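Alpha-fucosidase GH29 (Fusarium graminearum, PDB 4PSR) hydrolyses alpha-L-fucosides as a GH29 glycoside hydrolase, probably releasing the alpha-1,6-linked fucose from the reducing-end N-acetylglucosamine of glycoprotein glycans. Local coordinates at residues 173-181 / 235-244; 319-330 / 354-365. All coordinates share one frame; numbering follows the deposited sequence. Where two conformers were deposited one is given.

Contact 1 (173-181 / 235-244); sequences AYNYNGFFQ and CGSFEGPCAV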
loop_
_atom_site.group_PDB
_atom_site.type_symbol
_atom_site.label_atom_id
_atom_site.label_comp_id
_atom_site.label_asym_id
_atom_site.label_seq_id
_atom_site.Cartn_x
_atom_site.Cartn_y
_atom_site.Cartn_z
ATOM N N ALA A 173 2.567 -13.678 -12.670
ATOM C CA ALA A 173 1.789 -13.574 -13.917
ATOM C C ALA A 173 2.587 -13.000 -15.064
ATOM O O ALA A 173 2.493 -13.505 -16.206
ATOM C CB ALA A 173 0.552 -12.754 -13.701
ATOM N N TYR A 174 3.362 -11.940 -14.846
ATOM C CA TYR A 174 4.035 -11.300 -15.981
ATOM C C TYR A 174 5.165 -12.173 -16.525
ATOM O O TYR A 174 5.588 -12.045 -17.687
ATOM C CB TYR A 174 4.515 -9.894 -15.605
ATOM C CG TYR A 174 5.134 -9.086 -16.710
ATOM C CD1 TYR A 174 4.584 -9.062 -17.993
ATOM C CD2 TYR A 174 6.223 -8.275 -16.459
ATOM C CE1 TYR A 174 5.153 -8.305 -18.982
ATOM C CE2 TYR A 174 6.804 -7.506 -17.457
ATOM C CZ TYR A 174 6.250 -7.507 -18.715
ATOM O OH TYR A 174 6.867 -6.724 -19.680
ATOM N N ASN A 175 5.610 -13.133 -15.712
ATOM C CA ASN A 175 6.616 -14.095 -16.140
ATOM C C ASN A 175 6.357 -14.713 -17.523
ATOM O O ASN A 175 7.307 -14.863 -18.302
ATOM C CB ASN A 175 6.735 -15.207 -15.074
ATOM C CG ASN A 175 7.609 -16.346 -15.514
ATOM O OD1 ASN A 175 7.097 -17.388 -15.942
ATOM N ND2 ASN A 175 8.924 -16.162 -15.458
ATOM N N TYR A 176 5.109 -15.062 -17.796
ATOM C CA TYR A 176 4.746 -15.694 -19.060
ATOM C C TYR A 176 3.894 -14.800 -19.926
ATOM O O TYR A 176 3.328 -15.280 -20.929
ATOM C CB TYR A 176 4.057 -17.039 -18.829
ATOM C CG TYR A 176 2.730 -17.046 -18.090
ATOM C CD1 TYR A 176 2.683 -17.096 -16.685
ATOM C CD2 TYR A 176 1.507 -17.106 -18.788
ATOM C CE1 TYR A 176 1.491 -17.164 -16.025
ATOM C CE2 TYR A 176 0.293 -17.150 -18.109
ATOM C CZ TYR A 176 0.296 -17.210 -16.731
ATOM O OH TYR A 176 -0.892 -17.293 -16.038
ATOM N N ASN A 177 3.777 -13.523 -19.549
ATOM C CA ASN A 177 2.999 -12.530 -20.305
ATOM C C ASN A 177 3.885 -11.433 -20.864
ATOM O O ASN A 177 3.395 -10.367 -21.197
ATOM C CB ASN A 177 1.845 -11.949 -19.464
ATOM C CG ASN A 177 0.643 -12.842 -19.444
ATOM O OD1 ASN A 177 -0.084 -12.929 -20.451
ATOM N ND2 ASN A 177 0.387 -13.498 -18.335
ATOM N N GLY A 178 5.184 -11.685 -20.984
ATOM C CA GLY A 178 6.081 -10.799 -21.688
ATOM C C GLY A 178 7.389 -10.478 -21.002
ATOM O O GLY A 178 8.318 -10.041 -21.660
ATOM N N PHE A 179 7.504 -10.698 -19.695
ATOM C CA PHE A 179 8.742 -10.307 -19.011
ATOM C C PHE A 179 9.990 -10.805 -19.719
ATOM O O PHE A 179 10.945 -10.060 -19.897
ATOM C CB PHE A 179 8.724 -10.850 -17.580
ATOM C CG PHE A 179 9.866 -10.364 -16.701
ATOM C CD1 PHE A 179 9.917 -9.060 -16.244
ATOM C CD2 PHE A 179 10.850 -11.249 -16.291
ATOM C CE1 PHE A 179 10.936 -8.624 -15.401
ATOM C CE2 PHE A 179 11.866 -10.818 -15.441
ATOM C CZ PHE A 179 11.903 -9.515 -15.012
ATOM N N PHE A 180 9.974 -12.082 -20.093
ATOM C CA PHE A 180 11.134 -12.699 -20.725
ATOM C C PHE A 180 10.999 -12.738 -22.268
ATOM O O PHE A 180 11.551 -13.604 -22.922
ATOM C CB PHE A 180 11.331 -14.110 -20.174
ATOM C CG PHE A 180 12.019 -14.171 -18.818
ATOM C CD1 PHE A 180 13.257 -13.588 -18.632
ATOM C CD2 PHE A 180 11.445 -14.900 -17.761
ATOM C CE1 PHE A 180 13.933 -13.685 -17.407
ATOM C CE2 PHE A 180 12.149 -15.008 -16.525
ATOM C CZ PHE A 180 13.363 -14.415 -16.368
ATOM N N GLN A 181 10.313 -11.761 -22.841
ATOM C CA GLN A 181 10.059 -11.788 -24.300
ATOM C C GLN A 181 11.338 -11.815 -25.142
ATOM O O GLN A 181 11.308 -12.320 -26.272
ATOM C CB GLN A 181 9.193 -10.584 -24.711
ATOM C CG GLN A 181 9.852 -9.239 -24.609
ATOM C CD GLN A 181 8.884 -8.138 -24.917
ATOM O OE1 GLN A 181 8.382 -7.458 -24.039
ATOM N NE2 GLN A 181 8.616 -7.944 -26.209
ATOM N N CYS A 235 1.515 -4.895 -20.986
ATOM C CA CYS A 235 2.621 -5.833 -21.183
ATOM C C CYS A 235 3.504 -5.453 -22.390
ATOM O O CYS A 235 4.096 -6.296 -23.096
ATOM C CB CYS A 235 2.081 -7.269 -21.307
ATOM S SG CYS A 235 1.506 -7.993 -19.770
ATOM N N GLY A 236 3.600 -4.146 -22.620
ATOM C CA GLY A 236 4.538 -3.632 -23.593
ATOM C C GLY A 236 4.259 -4.190 -24.966
ATOM O O GLY A 236 3.087 -4.277 -25.378
ATOM N N SER A 237 5.305 -4.601 -25.667
ATOM C CA SER A 237 5.185 -5.025 -27.048
ATOM C C SER A 237 4.885 -6.513 -27.223
ATOM O O SER A 237 4.676 -6.972 -28.338
ATOM C CB SER A 237 6.455 -4.673 -27.823
ATOM O OG SER A 237 7.574 -5.455 -27.413
ATOM N N PHE A 238 4.871 -7.275 -26.137
ATOM C CA PHE A 238 4.611 -8.717 -26.241
ATOM C C PHE A 238 3.193 -8.920 -26.748
ATOM O O PHE A 238 2.265 -8.256 -26.292
ATOM C CB PHE A 238 4.789 -9.360 -24.868
ATOM C CG PHE A 238 4.651 -10.865 -24.853
ATOM C CD1 PHE A 238 5.669 -11.671 -25.299
ATOM C CD2 PHE A 238 3.533 -11.454 -24.323
ATOM C CE1 PHE A 238 5.535 -13.065 -25.236
ATOM C CE2 PHE A 238 3.402 -12.837 -24.260
ATOM C CZ PHE A 238 4.410 -13.619 -24.717
ATOM N N GLU A 239 3.039 -9.846 -27.684
ATOM C CA GLU A 239 1.714 -10.165 -28.211
ATOM C C GLU A 239 1.082 -11.191 -27.282
ATOM O O GLU A 239 1.572 -12.309 -27.158
ATOM C CB GLU A 239 1.801 -10.739 -29.626
ATOM C CG GLU A 239 2.379 -9.801 -30.683
ATOM C CD GLU A 239 2.441 -10.431 -32.083
ATOM O OE1 GLU A 239 2.190 -11.651 -32.233
ATOM O OE2 GLU A 239 2.730 -9.692 -33.048
ATOM N N GLY A 240 0.018 -10.782 -26.614
ATOM C CA GLY A 240 -0.615 -11.612 -25.607
ATOM C C GLY A 240 -1.634 -10.811 -24.824
ATOM O O GLY A 240 -1.690 -9.579 -24.936
ATOM N N PRO A 241 -2.445 -11.507 -24.015
ATOM C CA PRO A 241 -3.551 -10.889 -23.290
ATOM C C PRO A 241 -3.139 -10.139 -22.023
ATOM O O PRO A 241 -3.987 -9.441 -21.476
ATOM C CB PRO A 241 -4.438 -12.078 -22.927
ATOM C CG PRO A 241 -3.518 -13.213 -22.817
ATOM C CD PRO A 241 -2.436 -12.971 -23.845
ATOM N N CYS A 242 -1.894 -10.289 -21.578
ATOM C CA CYS A 242 -1.446 -9.602 -20.353
ATOM C C CYS A 242 -2.403 -9.987 -19.231
ATOM O O CYS A 242 -2.963 -9.139 -18.519
ATOM C CB CYS A 242 -1.402 -8.071 -20.573
ATOM S SG CYS A 242 -0.310 -7.172 -19.445
ATOM N N ALA A 243 -2.615 -11.299 -19.106
ATOM C CA ALA A 243 -3.622 -11.843 -18.232
ATOM C C ALA A 243 -3.330 -13.265 -17.807
ATOM O O ALA A 243 -2.566 -13.975 -18.466
ATOM C CB ALA A 243 -5.021 -11.808 -18.945
ATOM N N VAL A 244 -4.005 -13.658 -16.737
ATOM C CA VAL A 244 -4.107 -15.037 -16.259
ATOM C C VAL A 244 -5.511 -15.547 -16.577
ATOM O O VAL A 244 -6.495 -14.829 -16.466
ATOM C CB VAL A 244 -3.835 -15.134 -14.713
ATOM C CG1 VAL A 244 -4.081 -16.549 -14.197
ATOM C CG2 VAL A 244 -2.428 -14.658 -14.380
HETATM O O HOH W 1 6.292 -7.585 -22.159
HETATM O O HOH W 2 0.725 -10.654 -22.545
#

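Contact 2 (319-330 / 354-365); sequences YYSSKAMVHSLL and EQIKVLNDIGDF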
loop_
_atom_site.group_PDB
_atom_site.type_symbol
_atom_site.label_atom_id
_atom_site.label_comp_id
_atom_site.label_asym_id
_atom_site.label_seq_id
_atom_site.Cartn_x
_atom_site.Cartn_y
_atom_site.Cartn_z
ATOM N N TYR A 319 18.942 6.780 -1.809
ATOM C CA TYR A 319 17.793 6.575 -0.928
ATOM C C TYR A 319 17.064 7.872 -0.628
ATOM O O TYR A 319 17.653 8.965 -0.634
ATOM C CB TYR A 319 18.280 5.999 0.398
ATOM C CG TYR A 319 19.038 4.690 0.262
ATOM C CD1 TYR A 319 18.384 3.543 -0.105
ATOM C CD2 TYR A 319 20.379 4.602 0.537
ATOM C CE1 TYR A 319 19.032 2.347 -0.226
ATOM C CE2 TYR A 319 21.048 3.395 0.424
ATOM C CZ TYR A 319 20.358 2.268 0.050
ATOM O OH TYR A 319 20.958 1.035 -0.063
ATOM N N TYR A 320 15.784 7.731 -0.314
ATOM C CA TYR A 320 15.027 8.856 0.218
ATOM C C TYR A 320 15.200 8.993 1.719
ATOM O O TYR A 320 15.780 8.134 2.382
ATOM C CB TYR A 320 13.570 8.719 -0.153
ATOM C CG TYR A 320 13.341 8.907 -1.635
ATOM C CD1 TYR A 320 13.850 10.016 -2.304
ATOM C CD2 TYR A 320 12.654 7.965 -2.363
ATOM C CE1 TYR A 320 13.649 10.200 -3.676
ATOM C CE2 TYR A 320 12.431 8.137 -3.743
ATOM C CZ TYR A 320 12.946 9.254 -4.388
ATOM O OH TYR A 320 12.758 9.459 -5.756
ATOM N N SER A 321 14.728 10.113 2.257
ATOM C CA SER A 321 14.917 10.429 3.652
ATOM C C SER A 321 13.846 9.810 4.562
ATOM O O SER A 321 12.744 9.456 4.124
ATOM C CB SER A 321 14.855 11.949 3.852
ATOM O OG SER A 321 13.558 12.457 3.571
ATOM N N SER A 322 14.213 9.669 5.833
ATOM C CA SER A 322 13.283 9.270 6.894
ATOM C C SER A 322 12.040 10.158 6.883
ATOM O O SER A 322 10.926 9.675 6.980
ATOM C CB SER A 322 14.004 9.342 8.245
ATOM O OG SER A 322 15.135 8.495 8.228
ATOM N N LYS A 323 12.242 11.462 6.767
ATOM C CA LYS A 323 11.162 12.427 6.768
ATOM C C LYS A 323 10.175 12.130 5.659
ATOM O O LYS A 323 8.966 12.102 5.909
ATOM C CB LYS A 323 11.708 13.861 6.669
ATOM C CG LYS A 323 10.622 14.940 6.631
ATOM C CD LYS A 323 11.213 16.341 6.435
ATOM C CE LYS A 323 12.063 16.766 7.612
ATOM N NZ LYS A 323 11.293 16.793 8.880
ATOM N N ALA A 324 10.669 11.890 4.448
ATOM C CA ALA A 324 9.801 11.589 3.326
ATOM C C ALA A 324 8.990 10.317 3.582
ATOM O O ALA A 324 7.818 10.245 3.219
ATOM C CB ALA A 324 10.628 11.426 2.039
ATOM N N MET A 325 9.625 9.301 4.164
ATOM C CA MET A 325 8.901 8.067 4.438
ATOM C C MET A 325 7.801 8.253 5.468
ATOM O O MET A 325 6.697 7.728 5.289
ATOM C CB MET A 325 9.857 6.945 4.837
ATOM C CG MET A 325 10.882 6.558 3.766
ATOM S SD MET A 325 10.191 5.896 2.250
ATOM C CE MET A 325 10.110 7.396 1.304
ATOM N N VAL A 326 8.104 9.004 6.530
ATOM C CA VAL A 326 7.107 9.246 7.562
ATOM C C VAL A 326 5.974 10.132 7.042
ATOM O O VAL A 326 4.797 9.835 7.285
ATOM C CB VAL A 326 7.754 9.845 8.816
ATOM C CG1 VAL A 326 6.717 10.404 9.788
ATOM C CG2 VAL A 326 8.618 8.768 9.507
ATOM N N HIS A 327 6.300 11.245 6.376
ATOM C CA HIS A 327 5.251 12.083 5.780
ATOM C C HIS A 327 4.401 11.310 4.770
ATOM O O HIS A 327 3.192 11.494 4.701
ATOM C CB HIS A 327 5.858 13.328 5.142
ATOM C CG HIS A 327 6.451 14.269 6.132
ATOM N ND1 HIS A 327 6.946 15.499 5.767
ATOM C CD2 HIS A 327 6.629 14.162 7.473
ATOM C CE1 HIS A 327 7.398 16.116 6.846
ATOM N NE2 HIS A 327 7.216 15.326 7.893
ATOM N N SER A 328 5.039 10.428 4.009
ATOM C CA SER A 328 4.314 9.623 3.036
ATOM C C SER A 328 3.339 8.696 3.769
ATOM O O SER A 328 2.200 8.569 3.360
ATOM C CB SER A 328 5.263 8.843 2.136
ATOM O OG SER A 328 5.969 9.743 1.281
ATOM N N LEU A 329 3.804 8.028 4.830
ATOM C CA LEU A 329 2.936 7.160 5.605
ATOM C C LEU A 329 1.705 7.929 6.108
ATOM O O LEU A 329 0.584 7.455 6.003
ATOM C CB LEU A 329 3.722 6.565 6.774
ATOM C CG LEU A 329 2.885 5.750 7.768
ATOM C CD1 LEU A 329 2.219 4.555 7.087
ATOM C CD2 LEU A 329 3.764 5.301 8.923
ATOM N N LEU A 330 1.937 9.100 6.711
ATOM C CA LEU A 330 0.829 9.883 7.247
ATOM C C LEU A 330 -0.163 10.273 6.154
ATOM O O LEU A 330 -1.386 10.221 6.356
ATOM C CB LEU A 330 1.362 11.127 7.957
ATOM C CG LEU A 330 2.173 10.846 9.237
ATOM C CD1 LEU A 330 3.019 12.046 9.609
ATOM C CD2 LEU A 330 1.254 10.431 10.398
ATOM N N GLU A 354 22.259 2.647 5.564
ATOM C CA GLU A 354 21.387 3.790 5.287
ATOM C C GLU A 354 19.909 3.383 5.401
ATOM O O GLU A 354 19.052 4.153 5.830
ATOM C CB GLU A 354 21.654 4.375 3.902
ATOM C CG GLU A 354 23.092 4.848 3.668
ATOM C CD GLU A 354 23.939 3.837 2.880
ATOM O OE1 GLU A 354 23.944 2.617 3.199
ATOM O OE2 GLU A 354 24.606 4.273 1.919
ATOM N N GLN A 355 19.609 2.164 4.979
ATOM C CA GLN A 355 18.240 1.676 5.062
ATOM C C GLN A 355 17.856 1.374 6.501
ATOM O O GLN A 355 16.724 1.647 6.930
ATOM C CB GLN A 355 18.082 0.441 4.184
ATOM C CG GLN A 355 18.212 0.757 2.691
ATOM C CD GLN A 355 17.952 -0.469 1.849
ATOM O OE1 GLN A 355 16.901 -1.104 1.981
ATOM N NE2 GLN A 355 18.911 -0.843 1.008
ATOM N N ILE A 356 18.782 0.775 7.242
ATOM C CA ILE A 356 18.579 0.539 8.673
ATOM C C ILE A 356 18.236 1.853 9.390
ATOM O O ILE A 356 17.302 1.920 10.201
ATOM C CB ILE A 356 19.810 -0.159 9.302
ATOM C CG1 ILE A 356 19.994 -1.543 8.674
ATOM C CG2 ILE A 356 19.651 -0.267 10.817
ATOM C CD1 ILE A 356 21.241 -2.287 9.129
ATOM N N LYS A 357 18.993 2.902 9.099
ATOM C CA LYS A 357 18.719 4.200 9.724
ATOM C C LYS A 357 17.305 4.725 9.414
ATOM O O LYS A 357 16.614 5.217 10.302
ATOM C CB LYS A 357 19.786 5.211 9.316
ATOM C CG LYS A 357 19.473 6.670 9.622
ATOM C CD LYS A 357 19.419 6.997 11.114
ATOM C CE LYS A 357 19.590 8.504 11.343
ATOM N NZ LYS A 357 19.007 9.326 10.227
ATOM N N VAL A 358 16.867 4.617 8.162
ATOM C CA VAL A 358 15.507 5.014 7.831
ATOM C C VAL A 358 14.488 4.193 8.630
ATOM O O VAL A 358 13.551 4.755 9.184
ATOM C CB VAL A 358 15.270 4.888 6.310
ATOM C CG1 VAL A 358 13.819 5.076 5.971
ATOM C CG2 VAL A 358 16.134 5.929 5.581
ATOM N N LEU A 359 14.656 2.871 8.680
ATOM C CA LEU A 359 13.712 2.038 9.405
ATOM C C LEU A 359 13.712 2.387 10.893
ATOM O O LEU A 359 12.661 2.460 11.506
ATOM C CB LEU A 359 14.056 0.548 9.236
ATOM C CG LEU A 359 13.769 0.025 7.831
ATOM C CD1 LEU A 359 14.441 -1.300 7.621
ATOM C CD2 LEU A 359 12.294 -0.116 7.609
ATOM N N ASN A 360 14.902 2.601 11.478
ATOM C CA ASN A 360 15.003 3.008 12.884
ATOM C C ASN A 360 14.239 4.319 13.136
ATOM O O ASN A 360 13.509 4.463 14.137
ATOM C CB ASN A 360 16.458 3.234 13.279
ATOM C CG ASN A 360 17.298 1.980 13.357
ATOM O OD1 ASN A 360 16.826 0.844 13.379
ATOM N ND2 ASN A 360 18.593 2.198 13.420
ATOM N N ASP A 361 14.384 5.276 12.226
ATOM C CA ASP A 361 13.726 6.575 12.348
ATOM C C ASP A 361 12.200 6.479 12.216
ATOM O O ASP A 361 11.459 7.152 12.925
ATOM C CB ASP A 361 14.216 7.582 11.291
ATOM C CG ASP A 361 15.636 8.068 11.523
ATOM O OD1 ASP A 361 16.149 7.883 12.648
ATOM O OD2 ASP A 361 16.218 8.653 10.572
ATOM N N ILE A 362 11.708 5.664 11.277
ATOM C CA ILE A 362 10.259 5.420 11.223
ATOM C C ILE A 362 9.766 4.817 12.545
ATOM O O ILE A 362 8.720 5.204 13.057
ATOM C CB ILE A 362 9.898 4.504 10.010
ATOM C CG1 ILE A 362 10.241 5.200 8.695
ATOM C CG2 ILE A 362 8.421 4.121 10.071
ATOM C CD1 ILE A 362 10.243 4.206 7.521
ATOM N N GLY A 363 10.515 3.859 13.065
ATOM C CA GLY A 363 10.157 3.223 14.328
ATOM C C GLY A 363 10.133 4.175 15.512
ATOM O O GLY A 363 9.277 4.061 16.373
ATOM N N ASP A 364 11.073 5.110 15.558
ATOM C CA ASP A 364 11.075 6.127 16.604
ATOM C C ASP A 364 9.796 6.941 16.509
ATOM O O ASP A 364 9.134 7.216 17.522
ATOM C CB ASP A 364 12.280 7.052 16.445
ATOM C CG ASP A 364 13.589 6.426 16.926
ATOM O OD1 ASP A 364 13.577 5.310 17.476
ATOM O OD2 ASP A 364 14.643 7.074 16.757
ATOM N N PHE A 365 9.421 7.334 15.290
ATOM C CA PHE A 365 8.178 8.089 15.108
ATOM C C PHE A 365 6.947 7.319 15.566
ATOM O O PHE A 365 6.134 7.828 16.327
ATOM C CB PHE A 365 7.982 8.518 13.635
ATOM C CG PHE A 365 6.709 9.284 13.430
ATOM C CD1 PHE A 365 6.659 10.642 13.740
ATOM C CD2 PHE A 365 5.554 8.667 13.012
ATOM C CE1 PHE A 365 5.505 11.369 13.616
ATOM C CE2 PHE A 365 4.376 9.402 12.901
ATOM C CZ PHE A 365 4.350 10.754 13.207
HETATM O O HOH W 3 23.640 1.261 0.158
HETATM O O HOH W 4 17.982 8.877 7.571
#

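Contact 1 (173-181 / 235-244)
The amide of N177 reaches across to the backbone of A243. Its ND2 gives one hydrogen to A243 O (3.0 Å), which it meets from above the carbonyl plane, and the other to A173 O in its own segment, in a straighter bond at 166° that lies close to the amide plane. OD1 accepts a weak bond from A243 N (3.3 Å) and a stronger one from R200, so both ends of the amide are engaged and its flip is set. With CG anti to the carbonyl carbon (chi1 -82°), the side chain swings beside its own backbone N and across to the 242-243 backbone.

These segments follow the third and fourth strands of the (beta/alpha)8 barrel, on the side where fucose is bound; F227 and H127, both beside the sugar, meet the Y174 ring. The second loop is pinched by the C235-C242 disulfide, whose C235 SG comes obliquely against Y174 CD1 at 3.7 Å.

F238, at the end of a type II' turn, lays one ring face over G178 CA, a CH-pi contact 3.8 Å from the ring centroid. Q181 extends beyond CG and gives NE2 to S237 OG (3.0 Å), while water 1 bridges its OE1, Y174 OH and C235 O. At the other end, V244 CG2 touches A173 CB and, at 3.5 Å, Y176 OH, which is hydrogen-bonded to D204.

Contact 2 (319-330 / 354-365)
Y319, in the loop ahead of helix 322-334, lies across the first turn of the other helix: CD2 rests on E354 CB at 3.6 Å, and CE1 on Q355 CG. Its OH accepts from Q355 NE2 (3.0 Å, 152°), with the ring and amide planes 45° apart, while Q355 OE1 takes S344 N. Water 3 is held firmly by the same hydroxyl and only weakly by E354.

S321 then caps the helix, its OG accepting from A324 N. At S322 the backbones come nearest. In one of this serine's two conformers, OG donates to D361 OD2 at 2.6 Å on the anti lone pair and water 4 links it to K357 NZ; neither bond need be permanent. K357 NZ takes the syn lone pair of OD2 in a salt bridge.

Beyond this the contact turns apolar. M325 sets CG against V358 CG1 and CB against I362 CD1, with L341 of the last barrel strand touching both M325 and I362. V326 straddles two residues: CG2 meets I362 CG1, and CG1 stands over the centre of the F365 ring, 3.8 Å from the centroid. L330 CD1 meets CZ of that ring obliquely. Segments 322-330 and 354-365 cross at -45°, flanking the eighth strand of the TIM barrel.

The salt bridge would favour an ionised D361, so K357 probably reinforces from its own helix the serine bond that, with Y319-Q355, joins the earlier half; the later half relies on apolar and CH-pi packing.

Both contacts belong to the catalytic barrel and both are largely buried, yet they share no element: their centres are 35 Å apart and their nearest atoms about 20 Å. Contact 1 joins two loops following neighbouring strands, near the bound fucose, and is built from amide-to-backbone bonds and bridging waters, with a disulfide bracing one loop, as suits segments with little regular structure. Contact 2 joins the helices before and after the last strand, in the outer layer of the barrel. There the helical backbones bond within themselves, leaving side chains to make the contact. Contact 1 lies farther from the chain centre (24 Å against 16 Å, between centres), with S237 exposed at its rim; contact 2 opens to solvent around E354.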